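Side-chain contacts in tannase (Lactobacillus plantarum, PDB 3WA7), which hydrolyses the galloyl ester bonds of tannins, as a tannase of the alpha/beta-hydrolase fold: residues 172-177 with 397-402; 429-434 with 439-444. One frame throughout, in Å; residues are numbered along the deposited sequence.

Interaction 1: 172-177 with 397-402; sequences AGASGN and LSYLTT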
ATOM      1  N   ALA A 172       3.665  -3.408  -7.631  1.00  5.69           N
ATOM      2  CA  ALA A 172       4.731  -4.334  -8.001  1.00  5.78           C
ATOM      3  C   ALA A 172       4.117  -5.654  -8.461  1.00  6.69           C
ATOM      4  O   ALA A 172       4.552  -6.247  -9.446  1.00  6.76           O
ATOM      5  CB  ALA A 172       5.666  -4.578  -6.814  1.00  6.10           C
ATOM      6  N   GLY A 173       3.095  -6.111  -7.745  1.00  5.29           N
ATOM      7  CA  GLY A 173       2.450  -7.358  -8.115  1.00  5.62           C
ATOM      8  C   GLY A 173       1.636  -7.255  -9.391  1.00  6.13           C
ATOM      9  O   GLY A 173       1.567  -8.200 -10.176  1.00  6.98           O
ATOM     10  N   ALA A 174       1.029  -6.095  -9.614  1.00  5.91           N
ATOM     11  CA  ALA A 174       0.197  -5.893 -10.792  1.00  6.92           C
ATOM     12  C   ALA A 174       0.940  -5.623 -12.099  1.00  8.39           C
ATOM     13  O   ALA A 174       0.462  -6.005 -13.170  1.00  7.52           O
ATOM     14  CB  ALA A 174      -0.791  -4.752 -10.527  1.00  7.36           C
ATOM     15  N   SER A 175       2.114  -5.000 -12.016  1.00  7.49           N
ATOM     16  CA  SER A 175       2.848  -4.608 -13.222  1.00  6.97           C
ATOM     17  C   SER A 175       4.101  -5.374 -13.616  1.00  7.21           C
ATOM     18  O   SER A 175       4.969  -4.818 -14.287  1.00  5.70           O
ATOM     19  CB  SER A 175       3.219  -3.127 -13.114  1.00  8.79           C
ATOM     20  OG  SER A 175       4.145  -2.923 -12.055  1.00  8.77           O
ATOM     21  N   GLY A 176       4.194  -6.637 -13.224  1.00  7.21           N
ATOM     22  CA  GLY A 176       5.370  -7.424 -13.553  1.00  7.29           C
ATOM     23  C   GLY A 176       5.834  -7.358 -14.998  1.00  8.62           C
ATOM     24  O   GLY A 176       5.090  -7.675 -15.921  1.00  8.12           O
ATOM     25  N   ASN A 177       7.079  -6.928 -15.185  1.00  8.86           N
ATOM     26  CA  ASN A 177       7.694  -6.848 -16.502  1.00  9.47           C
ATOM     27  C   ASN A 177       6.982  -5.965 -17.515  1.00 10.99           C
ATOM     28  O   ASN A 177       6.945  -6.274 -18.710  1.00 12.27           O
ATOM     29  CB  ASN A 177       7.869  -8.261 -17.047  1.00  9.44           C
ATOM     30  CG  ASN A 177       8.673  -9.131 -16.103  1.00  9.71           C
ATOM     31  OD1 ASN A 177       9.746  -8.735 -15.660  1.00 11.10           O
ATOM     32  ND2 ASN A 177       8.160 -10.314 -15.790  1.00  8.96           N
ATOM     33  N   LEU A 397      -4.824  -1.014 -10.800  1.00  4.98           N
ATOM     34  CA  LEU A 397      -6.003  -1.428 -11.554  1.00  5.77           C
ATOM     35  C   LEU A 397      -5.808  -1.480 -13.069  1.00  7.06           C
ATOM     36  O   LEU A 397      -6.414  -2.311 -13.746  1.00  7.40           O
ATOM     37  CB  LEU A 397      -7.179  -0.500 -11.235  1.00  5.06           C
ATOM     38  CG  LEU A 397      -7.596  -0.343  -9.770  1.00  6.39           C
ATOM     39  CD1 LEU A 397      -8.855   0.514  -9.708  1.00  5.66           C
ATOM     40  CD2 LEU A 397      -7.853  -1.703  -9.134  1.00  8.85           C
ATOM     41  N   SER A 398      -4.972  -0.589 -13.595  1.00  5.34           N
ATOM     42  CA  SER A 398      -4.715  -0.522 -15.030  1.00  7.01           C
ATOM     43  C   SER A 398      -4.279  -1.856 -15.628  1.00  7.62           C
ATOM     44  O   SER A 398      -4.627  -2.182 -16.760  1.00  9.27           O
ATOM     45  CB  SER A 398      -3.634   0.525 -15.320  1.00  7.05           C
ATOM     46  OG  SER A 398      -4.059   1.815 -14.924  1.00 10.88           O
ATOM     47  N   TYR A 399      -3.520  -2.626 -14.860  1.00  7.36           N
ATOM     48  CA  TYR A 399      -3.007  -3.905 -15.334  1.00  7.00           C
ATOM     49  C   TYR A 399      -4.016  -5.045 -15.282  1.00  8.37           C
ATOM     50  O   TYR A 399      -3.772  -6.119 -15.829  1.00  9.18           O
ATOM     51  CB  TYR A 399      -1.748  -4.269 -14.549  1.00  7.60           C
ATOM     52  CG  TYR A 399      -0.701  -3.187 -14.634  1.00  6.24           C
ATOM     53  CD1 TYR A 399      -0.699  -2.117 -13.736  1.00  5.68           C
ATOM     54  CD2 TYR A 399       0.235  -3.183 -15.665  1.00  5.39           C
ATOM     55  CE1 TYR A 399       0.205  -1.070 -13.870  1.00  6.01           C
ATOM     56  CE2 TYR A 399       1.143  -2.140 -15.806  1.00  6.40           C
ATOM     57  CZ  TYR A 399       1.123  -1.089 -14.910  1.00  7.02           C
ATOM     58  OH  TYR A 399       2.016  -0.055 -15.052  1.00  7.60           O
ATOM     59  N   LEU A 400      -5.152  -4.809 -14.635  1.00  9.02           N
ATOM     60  CA  LEU A 400      -6.186  -5.832 -14.534  1.00 12.36           C
ATOM     61  C   LEU A 400      -7.215  -5.658 -15.649  1.00 14.69           C
ATOM     62  O   LEU A 400      -7.948  -6.590 -15.978  1.00 17.57           O
ATOM     63  CB  LEU A 400      -6.878  -5.756 -13.168  1.00 11.51           C
ATOM     64  CG  LEU A 400      -5.961  -5.787 -11.940  1.00 11.96           C
ATOM     65  CD1 LEU A 400      -6.801  -5.696 -10.668  1.00 12.46           C
ATOM     66  CD2 LEU A 400      -5.131  -7.064 -11.940  1.00 10.98           C
ATOM     67  N   THR A 401      -7.260  -4.466 -16.234  1.00 16.08           N
ATOM     68  CA  THR A 401      -8.206  -4.179 -17.310  1.00 18.60           C
ATOM     69  C   THR A 401      -7.576  -4.337 -18.693  1.00 18.45           C
ATOM     70  O   THR A 401      -8.267  -4.636 -19.665  1.00 19.31           O
ATOM     71  CB  THR A 401      -8.777  -2.752 -17.187  1.00 19.80           C
ATOM     72  OG1 THR A 401      -7.706  -1.802 -17.216  1.00 23.92           O
ATOM     73  CG2 THR A 401      -9.542  -2.598 -15.881  1.00 22.15           C
ATOM     74  N   THR A 402      -6.265  -4.130 -18.774  1.00 16.92           N
ATOM     75  CA  THR A 402      -5.540  -4.257 -20.036  1.00 16.96           C
ATOM     76  C   THR A 402      -4.295  -5.105 -19.807  1.00 15.66           C
ATOM     77  O   THR A 402      -3.585  -4.913 -18.822  1.00 14.56           O
ATOM     78  CB  THR A 402      -5.102  -2.879 -20.574  1.00 16.65           C
ATOM     79  OG1 THR A 402      -6.257  -2.057 -20.788  1.00 19.09           O
ATOM     80  CG2 THR A 402      -4.350  -3.035 -21.892  1.00 19.76           C
TER
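Tyr-399 swings its CG anti to its own carbonyl carbon (chi1 -56°), and this turn carries the ring across to Ser-175, whose OG lies between the backbone N and the carbonyl carbon (chi1 66°) while CB meets the ring. In this alpha/beta-hydrolase the contact joins the C-terminal end of helix 164-174, the helix that follows the probable nucleophile elbow at Ser-163, to the short helix 398-401. The chemistry is a CH-pi contact over one ring face: Ser-175 CB stands 3.6 Å from the centroid of the Tyr-399 ring, 18° off the normal. It is displaced toward the rim on the phenol side, with Tyr-399 CZ as its closest ring atom. Beside it, Ala-174 points its methyl toward the root of the tyrosine, CB lying 4.2 Å from Tyr-399 CD1. The polar ends look to other partners. Tyr-399 OH is hydrogen-bonded to Ala-393 O, which ties down the far end of the ring, while Ser-175 OG is hydrogen-bonded to Leu-171 O, in the last turn of the helix that Ser-175 follows. Ala-174 O, hydrogen-bonded to Ser-405 OG, also lies obliquely against the tyrosine, 3.1 Å from Tyr-399 CB.

Interaction 2: 429-434 with 439-444; sequences ILAIML and YGIDFA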
ATOM      1  N   ILE A 429     -12.859  -2.051  -4.498  1.00  6.09           N
ATOM      2  CA  ILE A 429     -12.787  -2.117  -5.955  1.00  4.98           C
ATOM      3  C   ILE A 429     -11.622  -3.012  -6.372  1.00  4.98           C
ATOM      4  O   ILE A 429     -11.759  -3.841  -7.271  1.00  3.43           O
ATOM      5  CB  ILE A 429     -12.596  -0.713  -6.575  1.00  5.44           C
ATOM      6  CG1 ILE A 429     -13.906   0.078  -6.481  1.00  5.08           C
ATOM      7  CG2 ILE A 429     -12.154  -0.840  -8.032  1.00  5.97           C
ATOM      8  CD1 ILE A 429     -13.770   1.542  -6.869  1.00  6.30           C
ATOM      9  N   LEU A 430     -10.481  -2.847  -5.713  1.00  5.37           N
ATOM     10  CA  LEU A 430      -9.307  -3.657  -6.020  1.00  5.77           C
ATOM     11  C   LEU A 430      -9.594  -5.136  -5.756  1.00  5.33           C
ATOM     12  O   LEU A 430      -9.310  -5.997  -6.591  1.00  3.68           O
ATOM     13  CB  LEU A 430      -8.113  -3.198  -5.175  1.00  7.00           C
ATOM     14  CG  LEU A 430      -6.838  -4.047  -5.244  1.00  6.74           C
ATOM     15  CD1 LEU A 430      -6.344  -4.149  -6.680  1.00  8.07           C
ATOM     16  CD2 LEU A 430      -5.777  -3.425  -4.354  1.00  8.56           C
ATOM     17  N   ALA A 431     -10.164  -5.425  -4.593  1.00  6.76           N
ATOM     18  CA  ALA A 431     -10.477  -6.801  -4.230  1.00  7.05           C
ATOM     19  C   ALA A 431     -11.433  -7.472  -5.216  1.00  7.13           C
ATOM     20  O   ALA A 431     -11.222  -8.618  -5.619  1.00  7.52           O
ATOM     21  CB  ALA A 431     -11.061  -6.846  -2.821  1.00  7.48           C
ATOM     22  N   ILE A 432     -12.487  -6.767  -5.607  1.00  4.69           N
ATOM     23  CA  ILE A 432     -13.453  -7.351  -6.528  1.00  6.62           C
ATOM     24  C   ILE A 432     -12.882  -7.497  -7.929  1.00  6.43           C
ATOM     25  O   ILE A 432     -13.115  -8.506  -8.593  1.00  7.33           O
ATOM     26  CB  ILE A 432     -14.752  -6.524  -6.573  1.00  7.45           C
ATOM     27  CG1 ILE A 432     -15.430  -6.577  -5.201  1.00  7.38           C
ATOM     28  CG2 ILE A 432     -15.691  -7.069  -7.655  1.00  8.45           C
ATOM     29  CD1 ILE A 432     -16.696  -5.742  -5.102  1.00  5.53           C
HETATM   30  N   MSE A 433     -12.125  -6.500  -8.381  1.00  6.42           N
HETATM   31  CA  MSE A 433     -11.542  -6.587  -9.714  1.00  7.04           C
HETATM   32  C   MSE A 433     -10.583  -7.770  -9.785  1.00  7.89           C
HETATM   33  O   MSE A 433     -10.519  -8.461 -10.799  1.00  7.77           O
HETATM   34  CB  MSE A 433     -10.811  -5.295 -10.082  1.00  7.87           C
HETATM   35  CG  MSE A 433     -10.413  -5.250 -11.546  1.00 11.31           C
HETATM   36 SE   MSE A 433      -9.767  -3.522 -12.099  1.00 21.95          SE
HETATM   37  CE  MSE A 433     -11.149  -2.462 -11.296  1.00  1.71           C
ATOM     38  N   LEU A 434      -9.842  -8.010  -8.704  1.00  7.00           N
ATOM     39  CA  LEU A 434      -8.910  -9.136  -8.674  1.00  7.28           C
ATOM     40  C   LEU A 434      -9.679 -10.448  -8.799  1.00 10.32           C
ATOM     41  O   LEU A 434      -9.309 -11.325  -9.583  1.00  9.98           O
ATOM     42  CB  LEU A 434      -8.105  -9.128  -7.370  1.00  6.63           C
ATOM     43  CG  LEU A 434      -6.992  -8.077  -7.301  1.00  5.72           C
ATOM     44  CD1 LEU A 434      -6.492  -7.933  -5.865  1.00  5.58           C
ATOM     45  CD2 LEU A 434      -5.855  -8.486  -8.234  1.00  6.88           C
ATOM     46  N   TYR A 439      -7.807 -13.868 -10.050  1.00 10.51           N
ATOM     47  CA  TYR A 439      -6.669 -13.889  -9.139  1.00  9.67           C
ATOM     48  C   TYR A 439      -7.084 -14.259  -7.723  1.00 11.41           C
ATOM     49  O   TYR A 439      -8.213 -13.991  -7.305  1.00 11.65           O
ATOM     50  CB  TYR A 439      -5.962 -12.530  -9.135  1.00  9.73           C
ATOM     51  CG  TYR A 439      -5.425 -12.141 -10.490  1.00  9.58           C
ATOM     52  CD1 TYR A 439      -6.108 -11.234 -11.299  1.00  8.91           C
ATOM     53  CD2 TYR A 439      -4.256 -12.717 -10.986  1.00 11.05           C
ATOM     54  CE1 TYR A 439      -5.644 -10.908 -12.565  1.00 10.55           C
ATOM     55  CE2 TYR A 439      -3.784 -12.400 -12.260  1.00 11.12           C
ATOM     56  CZ  TYR A 439      -4.482 -11.496 -13.041  1.00 10.86           C
ATOM     57  OH  TYR A 439      -4.023 -11.180 -14.300  1.00 13.28           O
ATOM     58  N   GLY A 440      -6.170 -14.897  -6.996  1.00 10.82           N
ATOM     59  CA  GLY A 440      -6.449 -15.276  -5.625  1.00  9.69           C
ATOM     60  C   GLY A 440      -6.429 -14.024  -4.772  1.00 10.34           C
ATOM     61  O   GLY A 440      -5.476 -13.243  -4.830  1.00  9.65           O
ATOM     62  N   ILE A 441      -7.476 -13.819  -3.983  1.00  9.81           N
ATOM     63  CA  ILE A 441      -7.551 -12.635  -3.141  1.00  9.43           C
ATOM     64  C   ILE A 441      -8.142 -12.914  -1.763  1.00 10.37           C
ATOM     65  O   ILE A 441      -9.236 -13.463  -1.633  1.00 10.13           O
ATOM     66  CB  ILE A 441      -8.366 -11.507  -3.855  1.00  9.22           C
ATOM     67  CG1 ILE A 441      -8.664 -10.359  -2.888  1.00  9.23           C
ATOM     68  CG2 ILE A 441      -9.644 -12.081  -4.450  1.00  9.67           C
ATOM     69  CD1 ILE A 441      -7.427  -9.613  -2.410  1.00  7.78           C
ATOM     70  N   ASP A 442      -7.376 -12.559  -0.738  1.00  9.13           N
ATOM     71  CA  ASP A 442      -7.784 -12.710   0.653  1.00 10.50           C
ATOM     72  C   ASP A 442      -7.976 -11.268   1.097  1.00  9.14           C
ATOM     73  O   ASP A 442      -7.010 -10.504   1.181  1.00  9.54           O
ATOM     74  CB  ASP A 442      -6.674 -13.376   1.465  1.00 11.28           C
ATOM     75  CG  ASP A 442      -7.066 -13.600   2.907  1.00 13.53           C
ATOM     76  OD1 ASP A 442      -7.521 -12.637   3.553  1.00 14.54           O
ATOM     77  OD2 ASP A 442      -6.920 -14.740   3.398  1.00 15.84           O
ATOM     78  N   PHE A 443      -9.220 -10.896   1.380  1.00  9.16           N
ATOM     79  CA  PHE A 443      -9.544  -9.518   1.735  1.00  8.46           C
ATOM     80  C   PHE A 443     -10.371  -9.378   3.004  1.00  9.91           C
ATOM     81  O   PHE A 443     -11.196 -10.236   3.317  1.00  8.96           O
ATOM     82  CB  PHE A 443     -10.287  -8.893   0.544  1.00  6.45           C
ATOM     83  CG  PHE A 443     -10.802  -7.498   0.784  1.00  7.23           C
ATOM     84  CD1 PHE A 443      -9.936  -6.458   1.101  1.00  7.22           C
ATOM     85  CD2 PHE A 443     -12.158  -7.220   0.646  1.00  9.43           C
ATOM     86  CE1 PHE A 443     -10.409  -5.161   1.274  1.00  9.25           C
ATOM     87  CE2 PHE A 443     -12.644  -5.926   0.817  1.00 10.46           C
ATOM     88  CZ  PHE A 443     -11.768  -4.891   1.133  1.00  9.91           C
ATOM     89  N   ALA A 444     -10.145  -8.287   3.730  1.00 10.26           N
ATOM     90  CA  ALA A 444     -10.884  -8.015   4.957  1.00  9.60           C
ATOM     91  C   ALA A 444     -10.786  -6.555   5.386  1.00 10.42           C
ATOM     92  O   ALA A 444      -9.830  -5.847   5.051  1.00  9.70           O
ATOM     93  CB  ALA A 444     -10.387  -8.923   6.087  1.00 11.28           C
TER
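Apolar packing dominates where Ala-431 and Leu-434 of helix 425-436 lie on the side chains of strand 440-444, the last strand of the central sheet. Ala-431 CB sits over one face of the Phe-443 ring, 3.8 Å from its centroid and 21° off the normal, a CH-pi contact offset toward the rim on the CG-CD2 side. Phe-443 reaches this place with CG anti to the backbone N (chi1 175°). A serine in its place would lack the ring, and would probably leave a gap over the methyl of Ala-431. Farther along, the branches of Leu-434 divide the work: CD1 meets Ile-441 CD1 at 4.0 Å, while CD2 approaches Tyr-439 CD1 at 4.1 Å, each pair of side chains crossing at about a right angle. The polar component is one backbone hydrogen bond, from Tyr-439 N to Leu-434 O (3.0 Å, 152° at the hydrogen); the same oxygen lies at the edge of the tyrosine ring. Helix and strand run roughly antiparallel, as expected in the beta-alpha-beta unit in which strand 410-414 lies parallel beside strand 440-444, and helix 398-401 packs through Leu-400 against Leu-434 and Tyr-439.

Both interactions include a CH-pi contact, yet their settings differ. The touching residues of interaction 1 are all buried, and it brings together pieces of chain 220 residues apart; interaction 2 is partly buried, local in sequence, and belongs to the edge of the sheet. In the first, a serine carbon covers a tyrosine whose hydroxyl is bonded to a backbone carbonyl just ahead of its own helix; in the second, aliphatic groups predominate and a backbone bond closes the turn. They share no residues, but helix 398-401 touches helix 425-436: Leu-400 CD1 packs 3.7 Å from Met-433 CG, and the two interactions thus adjoin through apolar packing.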